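Local coordinates for protein nucleoside permease NupG (Escherichia coli K-12, PDB 7DLA) that carries purine and pyrimidine nucleosides across the bacterial inner membrane by symport with protons, using the twelve-helix fold of the major facilitator superfamily, at residues A[212-217]-A[346-351]; A[47-52]-A[357-362]; A[279-284]-A[330-335]. The protein carries 1 engineered substitution. All coordinates share one frame; numbering follows the deposited sequence.

Contact 1 of 3, residues A[212-217]-A[346-351]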
loop_
_atom_site.group_PDB
_atom_site.type_symbol
_atom_site.label_atom_id
_atom_site.label_comp_id
_atom_site.label_asym_id
_atom_site.label_seq_id
_atom_site.Cartn_x
_atom_site.Cartn_y
_atom_site.Cartn_z
ATOM N N ILE A 212 22.257 -9.030 3.261
ATOM C CA ILE A 212 21.382 -10.192 3.152
ATOM C C ILE A 212 19.958 -9.807 3.529
ATOM O O ILE A 212 18.997 -10.108 2.803
ATOM C CB ILE A 212 21.910 -11.342 4.030
ATOM C CG1 ILE A 212 23.017 -12.115 3.312
ATOM C CG2 ILE A 212 20.778 -12.282 4.422
ATOM C CD1 ILE A 212 22.610 -12.637 1.994
ATOM N N PHE A 213 19.809 -9.097 4.655
ATOM C CA PHE A 213 18.468 -8.784 5.144
ATOM C C PHE A 213 17.702 -7.888 4.174
ATOM O O PHE A 213 16.516 -8.102 3.920
ATOM C CB PHE A 213 18.515 -8.110 6.503
ATOM C CG PHE A 213 17.178 -7.968 7.091
ATOM C CD1 PHE A 213 16.402 -9.088 7.323
ATOM C CD2 PHE A 213 16.610 -6.718 7.248
ATOM C CE1 PHE A 213 15.103 -8.966 7.824
ATOM C CE2 PHE A 213 15.302 -6.573 7.737
ATOM C CZ PHE A 213 14.546 -7.698 8.027
ATOM N N PHE A 214 18.365 -6.863 3.637
ATOM C CA PHE A 214 17.696 -5.922 2.745
ATOM C C PHE A 214 17.259 -6.586 1.448
ATOM O O PHE A 214 16.137 -6.352 0.971
ATOM C CB PHE A 214 18.590 -4.719 2.445
ATOM C CG PHE A 214 18.713 -3.753 3.588
ATOM C CD1 PHE A 214 17.641 -3.528 4.430
ATOM C CD2 PHE A 214 19.867 -3.010 3.778
ATOM C CE1 PHE A 214 17.736 -2.623 5.473
ATOM C CE2 PHE A 214 19.957 -2.101 4.811
ATOM C CZ PHE A 214 18.894 -1.914 5.662
ATOM N N ILE A 215 18.126 -7.395 0.835
ATOM C CA ILE A 215 17.669 -8.035 -0.397
ATOM C C ILE A 215 16.539 -8.999 -0.095
ATOM O O ILE A 215 15.582 -9.108 -0.868
ATOM C CB ILE A 215 18.812 -8.721 -1.157
ATOM C CG1 ILE A 215 19.966 -7.745 -1.347
ATOM C CG2 ILE A 215 18.319 -9.175 -2.525
ATOM C CD1 ILE A 215 20.852 -8.077 -2.524
ATOM N N PHE A 216 16.609 -9.702 1.036
ATOM C CA PHE A 216 15.446 -10.473 1.445
ATOM C C PHE A 216 14.218 -9.592 1.582
ATOM O O PHE A 216 13.093 -10.023 1.322
ATOM C CB PHE A 216 15.674 -11.164 2.771
ATOM C CG PHE A 216 14.557 -12.077 3.116
ATOM C CD1 PHE A 216 14.272 -13.165 2.309
ATOM C CD2 PHE A 216 13.718 -11.790 4.171
ATOM C CE1 PHE A 216 13.224 -14.010 2.598
ATOM C CE2 PHE A 216 12.658 -12.616 4.460
ATOM C CZ PHE A 216 12.415 -13.736 3.678
ATOM N N SER A 217 14.408 -8.374 2.061
ATOM C CA SER A 217 13.260 -7.533 2.311
ATOM C C SER A 217 12.646 -7.103 0.993
ATOM O O SER A 217 11.420 -6.990 0.868
ATOM C CB SER A 217 13.675 -6.357 3.180
ATOM O OG SER A 217 13.943 -6.833 4.481
ATOM N N GLN A 346 15.993 2.440 8.424
ATOM C CA GLN A 346 14.582 2.276 8.070
ATOM C C GLN A 346 14.225 3.074 6.820
ATOM O O GLN A 346 13.293 2.711 6.095
ATOM C CB GLN A 346 13.675 2.692 9.224
ATOM C CG GLN A 346 13.733 1.797 10.402
ATOM C CD GLN A 346 13.310 2.511 11.654
ATOM O OE1 GLN A 346 12.758 3.608 11.594
ATOM N NE2 GLN A 346 13.603 1.914 12.806
ATOM N N GLY A 347 14.941 4.169 6.554
ATOM C CA GLY A 347 14.812 4.798 5.255
ATOM C C GLY A 347 15.022 3.795 4.141
ATOM O O GLY A 347 14.112 3.505 3.361
ATOM N N MET A 348 16.208 3.196 4.114
ATOM C CA MET A 348 16.583 2.226 3.096
ATOM C C MET A 348 15.748 0.951 3.184
ATOM O O MET A 348 15.448 0.334 2.166
ATOM C CB MET A 348 18.070 1.928 3.279
ATOM C CG MET A 348 18.742 0.875 2.414
ATOM S SD MET A 348 19.420 1.390 0.815
ATOM C CE MET A 348 20.046 3.040 1.112
ATOM N N PHE A 349 15.376 0.531 4.394
ATOM C CA PHE A 349 14.557 -0.663 4.560
ATOM C C PHE A 349 13.198 -0.472 3.924
ATOM O O PHE A 349 12.741 -1.310 3.144
ATOM C CB PHE A 349 14.396 -1.004 6.039
ATOM C CG PHE A 349 13.353 -2.050 6.301
ATOM C CD1 PHE A 349 13.571 -3.370 5.991
ATOM C CD2 PHE A 349 12.132 -1.705 6.847
ATOM C CE1 PHE A 349 12.587 -4.336 6.238
ATOM C CE2 PHE A 349 11.147 -2.670 7.088
ATOM C CZ PHE A 349 11.377 -3.982 6.785
ATOM N N LEU A 350 12.536 0.639 4.239
ATOM C CA LEU A 350 11.211 0.889 3.697
ATOM C C LEU A 350 11.285 1.168 2.193
ATOM O O LEU A 350 10.460 0.674 1.421
ATOM C CB LEU A 350 10.584 2.034 4.500
ATOM C CG LEU A 350 9.431 1.708 5.473
ATOM C CD1 LEU A 350 9.857 0.735 6.553
ATOM C CD2 LEU A 350 8.933 2.981 6.157
ATOM N N MET A 351 12.309 1.899 1.751
ATOM C CA MET A 351 12.500 2.128 0.323
ATOM C C MET A 351 12.659 0.812 -0.436
ATOM O O MET A 351 11.957 0.562 -1.425
ATOM C CB MET A 351 13.716 3.034 0.120
ATOM C CG MET A 351 14.066 3.336 -1.323
ATOM S SD MET A 351 15.815 3.730 -1.508
ATOM C CE MET A 351 15.759 4.609 -3.071
#
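F349 makes most of the contact, meeting F213, F214 and S217 with its ring and CB. F214 CE1 lies 3.8 Å from F349 CB and sits near the plane of the F349 ring, at its edge. Another rim atom, F214 CE2, is approached by M348 CG at 4.0 Å, and that methylene stands over one face of the F214 ring, offset toward the rim. F213 completes the aromatic group, its CE2 being 3.8 Å from F349 CE1. A chi1 of 169° sets F349 CG anti to the backbone N, and the ring beyond it brings CE1 to the F213 and S217 side chains.

The polar element is S217, whose OG lies at the edge of the F349 ring, 3.3 Å from CE1, without a hydrogen bond across the contact. That hydroxyl instead donates to F213 O (2.9 Å) from 40° out of the carbonyl plane, while S217 N reaches the same oxygen from the opposite face. OG also stands above one face of the F213 ring, offset toward its rim.

The axes run 33° apart in the same sense. Helix 305-335 flanks the pair through F325 and V333, helix 253-299 adds M284 against F213, and F205 meets the F214 ring.

Contact 2 of 3, residues A[47-52]-A[357-362]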
loop_
_atom_site.group_PDB
_atom_site.type_symbol
_atom_site.label_atom_id
_atom_site.label_comp_id
_atom_site.label_asym_id
_atom_site.label_seq_id
_atom_site.Cartn_x
_atom_site.Cartn_y
_atom_site.Cartn_z
ATOM N N LEU A 47 3.470 3.272 -8.625
ATOM C CA LEU A 47 3.520 3.538 -7.190
ATOM C C LEU A 47 4.932 3.369 -6.653
ATOM O O LEU A 47 5.456 4.258 -5.980
ATOM C CB LEU A 47 2.543 2.617 -6.460
ATOM C CG LEU A 47 1.074 2.732 -6.880
ATOM C CD1 LEU A 47 0.534 1.464 -7.534
ATOM C CD2 LEU A 47 0.233 3.085 -5.679
ATOM N N GLY A 48 5.567 2.233 -6.968
ATOM C CA GLY A 48 6.936 1.994 -6.539
ATOM C C GLY A 48 7.911 2.996 -7.121
ATOM O O GLY A 48 8.714 3.579 -6.396
ATOM N N ILE A 49 7.875 3.192 -8.444
ATOM C CA ILE A 49 8.792 4.180 -9.033
ATOM C C ILE A 49 8.708 5.508 -8.293
ATOM O O ILE A 49 9.729 6.091 -7.925
ATOM C CB ILE A 49 8.578 4.408 -10.547
ATOM C CG1 ILE A 49 8.781 3.155 -11.426
ATOM C CG2 ILE A 49 9.438 5.573 -11.024
ATOM C CD1 ILE A 49 7.549 2.409 -11.841
ATOM N N ALA A 50 7.497 6.021 -8.098
ATOM C CA ALA A 50 7.320 7.273 -7.377
ATOM C C ALA A 50 7.788 7.162 -5.937
ATOM O O ALA A 50 8.303 8.131 -5.364
ATOM C CB ALA A 50 5.852 7.672 -7.406
ATOM N N ALA A 51 7.584 5.994 -5.327
ATOM C CA ALA A 51 7.776 5.863 -3.890
ATOM C C ALA A 51 9.250 5.843 -3.545
ATOM O O ALA A 51 9.650 6.301 -2.470
ATOM C CB ALA A 51 7.088 4.601 -3.379
ATOM N N VAL A 52 10.075 5.321 -4.438
ATOM C CA VAL A 52 11.476 5.184 -4.086
ATOM C C VAL A 52 12.122 6.544 -3.842
ATOM O O VAL A 52 12.960 6.680 -2.945
ATOM C CB VAL A 52 12.223 4.386 -5.154
ATOM C CG1 VAL A 52 11.493 3.091 -5.435
ATOM C CG2 VAL A 52 12.374 5.207 -6.384
ATOM N N GLY A 357 10.706 -3.470 -3.856
ATOM C CA GLY A 357 9.777 -4.575 -3.733
ATOM C C GLY A 357 8.552 -4.369 -4.594
ATOM O O GLY A 357 8.114 -5.285 -5.290
ATOM N N CYS A 358 8.010 -3.141 -4.603
ATOM C CA CYS A 358 6.803 -2.871 -5.376
ATOM C C CYS A 358 7.069 -2.990 -6.861
ATOM O O CYS A 358 6.341 -3.683 -7.570
ATOM C CB CYS A 358 6.241 -1.483 -5.060
ATOM S SG CYS A 358 4.527 -1.088 -5.673
ATOM N N ILE A 359 8.071 -2.278 -7.368
ATOM C CA ILE A 359 8.328 -2.331 -8.801
ATOM C C ILE A 359 8.533 -3.766 -9.249
ATOM O O ILE A 359 7.893 -4.241 -10.202
ATOM C CB ILE A 359 9.523 -1.444 -9.172
ATOM C CG1 ILE A 359 9.413 -0.106 -8.452
ATOM C CG2 ILE A 359 9.584 -1.262 -10.649
ATOM C CD1 ILE A 359 10.685 0.684 -8.416
ATOM N N LEU A 360 9.397 -4.491 -8.543
ATOM C CA LEU A 360 9.711 -5.847 -8.965
ATOM C C LEU A 360 8.469 -6.736 -8.894
ATOM O O LEU A 360 8.120 -7.413 -9.874
ATOM C CB LEU A 360 10.863 -6.395 -8.128
ATOM C CG LEU A 360 10.948 -7.903 -7.915
ATOM C CD1 LEU A 360 11.364 -8.588 -9.192
ATOM C CD2 LEU A 360 11.976 -8.196 -6.816
ATOM N N GLY A 361 7.757 -6.705 -7.762
ATOM C CA GLY A 361 6.542 -7.495 -7.639
ATOM C C GLY A 361 5.485 -7.137 -8.670
ATOM O O GLY A 361 4.924 -8.013 -9.332
ATOM N N GLY A 362 5.173 -5.855 -8.803
ATOM C CA GLY A 362 4.182 -5.418 -9.763
ATOM C C GLY A 362 4.434 -5.971 -11.143
ATOM O O GLY A 362 3.571 -6.655 -11.717
#
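G48 and C358 mark the closest passage of the backbones, with their CA atoms 5.0 Å apart. The two segments run nearly antiparallel, at 165°, and their axes come within 8.0 Å. This approach rests on G48 having no side chain, which leaves its main chain accessible to the opposite helix. C358 SG lies 3.7 Å from G48 N, and I359 CG1 lies 3.6 Å from I49 N, beside the peptide that joins G48 to I49. In I359, CG1 is anti to the carbonyl carbon (chi1 -44°), which sets it against that peptide. CD1 continues past it and also meets V52 CG1 at 3.9 Å, the two side chains crossing at about a right angle.

The flanks are looser and less enclosed. L47 comes no nearer to C358 SG than 4.3 Å, through CB, and I49 CG1 stands 4.3 Å from I359 CD1. G48 and C358 are buried; L47 and I49 on the looser flank are partly exposed, as are I359 and V52 beside the tight part. L47 rests on S103 and I49 on F104, both of helix 92-122; V52 touches M351 and F356 of helix 342-371.

These are the second and eleventh membrane spans, a pair that in the major facilitator fold meets across the interface between the two six-helix halves. No hydrogen bond spans these two segments: apolar side chains and a thiol meet the G48 backbone, with a few side-chain pairs alongside. Such a surface would require no polar exchange to part or shift, consistent with the rocking movement expected of a transporter of this superfamily.

Contact 3 of 3, residues A[279-284]-A[330-335]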
loop_
_atom_site.group_PDB
_atom_site.type_symbol
_atom_site.label_atom_id
_atom_site.label_comp_id
_atom_site.label_asym_id
_atom_site.label_seq_id
_atom_site.Cartn_x
_atom_site.Cartn_y
_atom_site.Cartn_z
ATOM N N GLY A 279 9.342 -12.180 20.070
ATOM C CA GLY A 279 10.540 -11.591 19.521
ATOM C C GLY A 279 10.420 -11.183 18.065
ATOM O O GLY A 279 9.471 -11.519 17.343
ATOM N N ILE A 280 11.444 -10.455 17.624
ATOM C CA ILE A 280 11.445 -9.871 16.285
ATOM C C ILE A 280 11.383 -10.964 15.226
ATOM O O ILE A 280 10.490 -10.991 14.362
ATOM C CB ILE A 280 12.690 -8.989 16.091
ATOM C CG1 ILE A 280 13.105 -8.298 17.405
ATOM C CG2 ILE A 280 12.490 -8.024 14.923
ATOM C CD1 ILE A 280 12.046 -7.463 18.051
ATOM N N LYS A 281 12.354 -11.875 15.283
ATOM C CA LYS A 281 12.525 -12.884 14.251
ATOM C C LYS A 281 11.287 -13.772 14.135
ATOM O O LYS A 281 10.826 -14.042 13.023
ATOM C CB LYS A 281 13.780 -13.693 14.572
ATOM C CG LYS A 281 15.082 -12.930 14.339
ATOM C CD LYS A 281 16.312 -13.809 14.591
ATOM C CE LYS A 281 17.601 -13.026 14.370
ATOM N NZ LYS A 281 18.711 -13.917 14.021
ATOM N N ASN A 282 10.720 -14.209 15.274
ATOM C CA ASN A 282 9.477 -14.985 15.264
ATOM C C ASN A 282 8.311 -14.212 14.677
ATOM O O ASN A 282 7.489 -14.790 13.950
ATOM C CB ASN A 282 9.094 -15.479 16.661
ATOM C CG ASN A 282 10.008 -16.572 17.165
ATOM O OD1 ASN A 282 10.654 -17.269 16.372
ATOM N ND2 ASN A 282 10.087 -16.722 18.483
ATOM N N VAL A 283 8.193 -12.920 14.977
ATOM C CA VAL A 283 7.045 -12.223 14.407
ATOM C C VAL A 283 7.188 -12.115 12.887
ATOM O O VAL A 283 6.224 -12.349 12.137
ATOM C CB VAL A 283 6.853 -10.864 15.097
ATOM C CG1 VAL A 283 6.206 -9.877 14.164
ATOM C CG2 VAL A 283 6.002 -11.060 16.354
ATOM N N MET A 284 8.405 -11.822 12.412
ATOM C CA MET A 284 8.672 -11.830 10.973
ATOM C C MET A 284 8.398 -13.203 10.350
ATOM O O MET A 284 7.912 -13.302 9.209
ATOM C CB MET A 284 10.116 -11.391 10.711
ATOM C CG MET A 284 10.279 -9.924 10.263
ATOM S SD MET A 284 11.985 -9.489 9.786
ATOM C CE MET A 284 12.862 -10.090 11.237
ATOM N N SER A 330 11.234 -3.173 10.579
ATOM C CA SER A 330 11.886 -1.906 10.907
ATOM C C SER A 330 12.435 -1.924 12.338
ATOM O O SER A 330 13.499 -1.341 12.607
ATOM C CB SER A 330 10.937 -0.724 10.674
ATOM O OG SER A 330 9.876 -0.720 11.607
ATOM N N VAL A 331 11.765 -2.638 13.257
ATOM C CA VAL A 331 12.320 -2.793 14.609
ATOM C C VAL A 331 13.650 -3.549 14.570
ATOM O O VAL A 331 14.621 -3.162 15.238
ATOM C CB VAL A 331 11.315 -3.491 15.549
ATOM C CG1 VAL A 331 11.929 -3.686 16.937
ATOM C CG2 VAL A 331 10.052 -2.685 15.680
ATOM N N PHE A 332 13.693 -4.662 13.821
ATOM C CA PHE A 332 14.916 -5.436 13.619
ATOM C C PHE A 332 16.040 -4.558 13.084
ATOM O O PHE A 332 17.135 -4.524 13.650
ATOM C CB PHE A 332 14.626 -6.593 12.655
ATOM C CG PHE A 332 15.821 -7.457 12.344
ATOM C CD1 PHE A 332 16.245 -8.434 13.244
ATOM C CD2 PHE A 332 16.528 -7.295 11.159
ATOM C CE1 PHE A 332 17.351 -9.217 12.977
ATOM C CE2 PHE A 332 17.636 -8.080 10.882
ATOM C CZ PHE A 332 18.045 -9.042 11.798
ATOM N N VAL A 333 15.787 -3.833 11.993
ATOM C CA VAL A 333 16.825 -2.968 11.446
ATOM C C VAL A 333 17.335 -2.008 12.513
ATOM O O VAL A 333 18.540 -1.922 12.731
ATOM C CB VAL A 333 16.355 -2.227 10.180
ATOM C CG1 VAL A 333 17.565 -1.763 9.403
ATOM C CG2 VAL A 333 15.565 -3.163 9.284
ATOM N N GLU A 334 16.436 -1.336 13.253
ATOM C CA GLU A 334 16.900 -0.388 14.275
ATOM C C GLU A 334 17.755 -1.080 15.331
ATOM O O GLU A 334 18.806 -0.563 15.736
ATOM C CB GLU A 334 15.708 0.312 14.929
ATOM N N LYS A 335 17.320 -2.255 15.778
ATOM C CA LYS A 335 18.030 -2.952 16.833
ATOM C C LYS A 335 19.415 -3.376 16.362
ATOM O O LYS A 335 20.361 -3.417 17.154
ATOM C CB LYS A 335 17.208 -4.157 17.283
ATOM C CG LYS A 335 17.109 -4.350 18.794
ATOM C CD LYS A 335 15.863 -3.665 19.387
ATOM C CE LYS A 335 15.800 -3.843 20.919
ATOM N NZ LYS A 335 14.450 -3.722 21.580
#
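I280 and F332 form the centre of the contact, I280 CG2 standing 3.4 Å from F332 CB and near the plane of the phenyl ring, at its edge. The other branch of I280 serves a different neighbour: its CD1 meets V331 CG1 at 3.9 Å, the two side chains crossing at about a right angle. From one helical turn further along, M284 brings its methyl CE to 4.1 Å from F332 CG, which lies anti to the backbone N of F332 (chi1 179°). K281 adds an apolar part of a charged side chain, its CE lying 4.1 Å from F332 CE1, and it is this methylene rather than NZ that makes the nearest approach.

A second layer surrounds these groups. The F332 ring also meets that of F213 with the planes at about 50°; M210 and M401 touch the same side chain. M284 leans on F325, S328, F213 and F398, while K281 rests on F402. The axes of the two segments come within 9.8 Å and run at 150°, so side chains bridge the gap. Helix 253-299 is kinked here, since the N atoms of I280 and K281 lack bonds to the preceding turn, and M284 N then bonds to I280 O.

Segment 279-284 straddles the cytoplasmic start of the ninth span, and 330-335 lies on the cytoplasmic extension of the helix that forms the tenth. With no hydrogen bond across the contact, cohesion rests on branched aliphatic groups, a methionine methyl and a phenyl ring, and the lysine takes part through its carbon chain, consistent with a position where apolar core gives way to the cytoplasmic boundary.

Overall arrangement
From the N terminus, residues 47-52 come first and are separated by 304 residues from 357-362, so contact 2 closes the widest loop. Within it, 212-217 pairs with 346-351 in contact 1, and inside that loop 279-284 pairs with 330-335 in contact 3; the three are strictly nested. Contacts 1 and 2 share helix 342-371 and touch where M351 CE approaches V52 O. Contacts 1 and 3, with centres about 12 Å apart, meet through F213 and M284 and through a probable Q346 NE2 to S330 O hydrogen bond. Contacts 2 and 3 do not touch. Helix 342-371 thereby links helix 37-64 to the group of helices 208-222, 253-299 and 305-335.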